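Local atomic coordinates of ThiJ/PfpI family protein (Pseudomonas syringae pv. tomato, PDB entry 3EWN), a protein that is of unknown function but belongs to the DJ-1/PfpI family, whose members share a class I glutamine amidotransferase-like fold. Residues 137-142 with 167-172. Sequence-based numbering, arbitrary orientation.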
loop_
_atom_site.group_PDB
_atom_site.type_symbol
_atom_site.label_atom_id
_atom_site.label_comp_id
_atom_site.label_asym_id
_atom_site.label_seq_id
_atom_site.Cartn_x
_atom_site.Cartn_y
_atom_site.Cartn_z
ATOM N N LYS A 137 13.914 11.824 21.505
ATOM C CA LYS A 137 14.359 12.862 22.432
ATOM C C LYS A 137 15.239 13.875 21.715
ATOM O O LYS A 137 16.404 13.602 21.417
ATOM C CB LYS A 137 15.126 12.235 23.601
ATOM C CG LYS A 137 14.299 11.282 24.449
ATOM C CD LYS A 137 15.100 10.762 25.636
ATOM C CE LYS A 137 14.329 9.694 26.390
ATOM N NZ LYS A 137 12.975 10.172 26.782
ATOM N N GLY A 138 14.670 15.043 21.433
ATOM C CA GLY A 138 15.406 16.091 20.747
ATOM C C GLY A 138 15.458 15.921 19.237
ATOM O O GLY A 138 16.179 16.646 18.557
ATOM N N TYR A 139 14.688 14.974 18.712
ATOM C CA TYR A 139 14.668 14.705 17.274
ATOM C C TYR A 139 13.490 15.329 16.547
ATOM O O TYR A 139 12.365 15.314 17.045
ATOM C CB TYR A 139 14.621 13.195 17.020
ATOM C CG TYR A 139 15.906 12.475 17.328
ATOM C CD1 TYR A 139 16.890 12.323 16.357
ATOM C CD2 TYR A 139 16.153 11.976 18.608
ATOM C CE1 TYR A 139 18.097 11.693 16.653
ATOM C CE2 TYR A 139 17.343 11.350 18.913
ATOM C CZ TYR A 139 18.313 11.212 17.936
ATOM O OH TYR A 139 19.497 10.592 18.247
ATOM N N LYS A 140 13.753 15.878 15.364
ATOM C CA LYS A 140 12.684 16.437 14.550
ATOM C C LYS A 140 11.963 15.216 13.993
ATOM O O LYS A 140 12.592 14.203 13.681
ATOM C CB LYS A 140 13.254 17.267 13.393
ATOM C CG LYS A 140 13.784 18.622 13.796
ATOM C CD LYS A 140 14.515 19.291 12.637
ATOM C CE LYS A 140 13.624 19.471 11.420
ATOM N NZ LYS A 140 14.391 20.052 10.278
ATOM N N ALA A 141 10.647 15.304 13.875
ATOM C CA ALA A 141 9.878 14.187 13.351
ATOM C C ALA A 141 8.500 14.651 12.927
ATOM O O ALA A 141 7.984 15.645 13.440
ATOM C CB ALA A 141 9.760 13.089 14.407
ATOM N N THR A 142 7.912 13.933 11.979
ATOM C CA THR A 142 6.583 14.269 11.498
ATOM C C THR A 142 5.629 13.140 11.870
ATOM O O THR A 142 6.016 12.191 12.548
ATOM C CB THR A 142 6.582 14.501 9.966
ATOM O OG1 THR A 142 5.278 14.929 9.550
ATOM C CG2 THR A 142 6.948 13.229 9.225
ATOM N N ARG A 167 19.410 13.099 11.702
ATOM C CA ARG A 167 20.404 12.102 12.046
ATOM C C ARG A 167 19.893 10.745 11.556
ATOM O O ARG A 167 19.582 10.599 10.372
ATOM C CB ARG A 167 20.659 12.121 13.557
ATOM C CG ARG A 167 21.545 13.301 13.984
ATOM C CD ARG A 167 21.388 13.626 15.461
ATOM N NE ARG A 167 20.126 14.313 15.723
ATOM C CZ ARG A 167 19.639 14.542 16.935
ATOM N NH1 ARG A 167 18.482 15.178 17.072
ATOM N NH2 ARG A 167 20.304 14.127 18.009
ATOM N N ASN A 168 19.785 9.756 12.436
ATOM C CA ASN A 168 19.316 8.453 11.985
ATOM C C ASN A 168 17.827 8.211 12.230
ATOM O O ASN A 168 17.370 7.071 12.234
ATOM C CB ASN A 168 20.159 7.345 12.619
ATOM C CG ASN A 168 19.807 7.101 14.063
ATOM O OD1 ASN A 168 19.508 8.034 14.810
ATOM N ND2 ASN A 168 19.850 5.838 14.472
ATOM N N ARG A 169 17.079 9.291 12.434
ATOM C CA ARG A 169 15.634 9.210 12.630
ATOM C C ARG A 169 14.988 9.708 11.345
ATOM O O ARG A 169 15.194 10.854 10.953
ATOM C CB ARG A 169 15.177 10.112 13.785
ATOM C CG ARG A 169 15.029 9.423 15.136
ATOM C CD ARG A 169 16.352 8.879 15.657
ATOM N NE ARG A 169 16.244 8.538 17.073
ATOM C CZ ARG A 169 17.222 8.001 17.795
ATOM N NH1 ARG A 169 18.393 7.733 17.233
ATOM N NH2 ARG A 169 17.036 7.749 19.083
ATOM N N ILE A 170 14.218 8.849 10.686
ATOM C CA ILE A 170 13.544 9.243 9.455
ATOM C C ILE A 170 12.068 8.896 9.594
ATOM O O ILE A 170 11.705 7.735 9.789
ATOM C CB ILE A 170 14.156 8.524 8.234
ATOM C CG1 ILE A 170 15.660 8.819 8.178
ATOM C CG2 ILE A 170 13.465 9.000 6.953
ATOM C CD1 ILE A 170 16.411 8.138 7.054
ATOM N N THR A 171 11.218 9.914 9.510
ATOM C CA THR A 171 9.785 9.709 9.656
ATOM C C THR A 171 8.983 10.248 8.479
ATOM O O THR A 171 9.342 11.257 7.871
ATOM C CB THR A 171 9.263 10.367 10.962
ATOM O OG1 THR A 171 9.689 11.737 11.020
ATOM C CG2 THR A 171 9.787 9.627 12.183
ATOM N N GLY A 172 7.900 9.548 8.156
ATOM C CA GLY A 172 7.036 9.968 7.070
ATOM C C GLY A 172 5.722 10.455 7.645
ATOM O O GLY A 172 5.333 10.047 8.737
HETATM O O HOH W 1 21.111 9.888 16.371
HETATM O O HOH W 2 12.242 11.986 11.957
#
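Thr171 OG1 is gripped twice: Thr142 N donates to it at 3.0 Å with an N-H...O angle of 168°, nearly straight, and a water 2.7 Å from OG1 links it to Lys140 O. With chi1 at 52°, OG1 sits between the backbone N and the carbonyl carbon of Thr171, which turns it to the 140-142 backbone. Thr142 lays CG2 3.4 Å from Gly172 C, while its own hydroxyl OG1 bonds to Ala161 O.

At the other end, the Tyr139 ring is sandwiched between two guanidinium groups. Arg169 stacks almost parallel, planes 5° apart, its NE over the ring centre and CD adding a CH-pi contact; Arg167 covers the opposite face, offset toward the rim, its CZ 3.8 Å from the ring centroid. Both qualify as cation-pi pairs. Asn168 OD1 fixes the rotation of Arg169 by accepting from NH1 at 2.7 Å in the guanidinium plane, and Leu135 O accepts from Arg169 NE. A second water joins Asn168 OD1 to Tyr139 OH, whereas Arg167 NH1 reaches Gly138 O only weakly.

Side chains, with main-chain Thr142 N and Gly138 O as partners, thus join the small parallel sheet of 140-141 and 157-158 to strand 169-172 of the central mixed sheet, within the alpha/beta fold of the DJ-1/PfpI family.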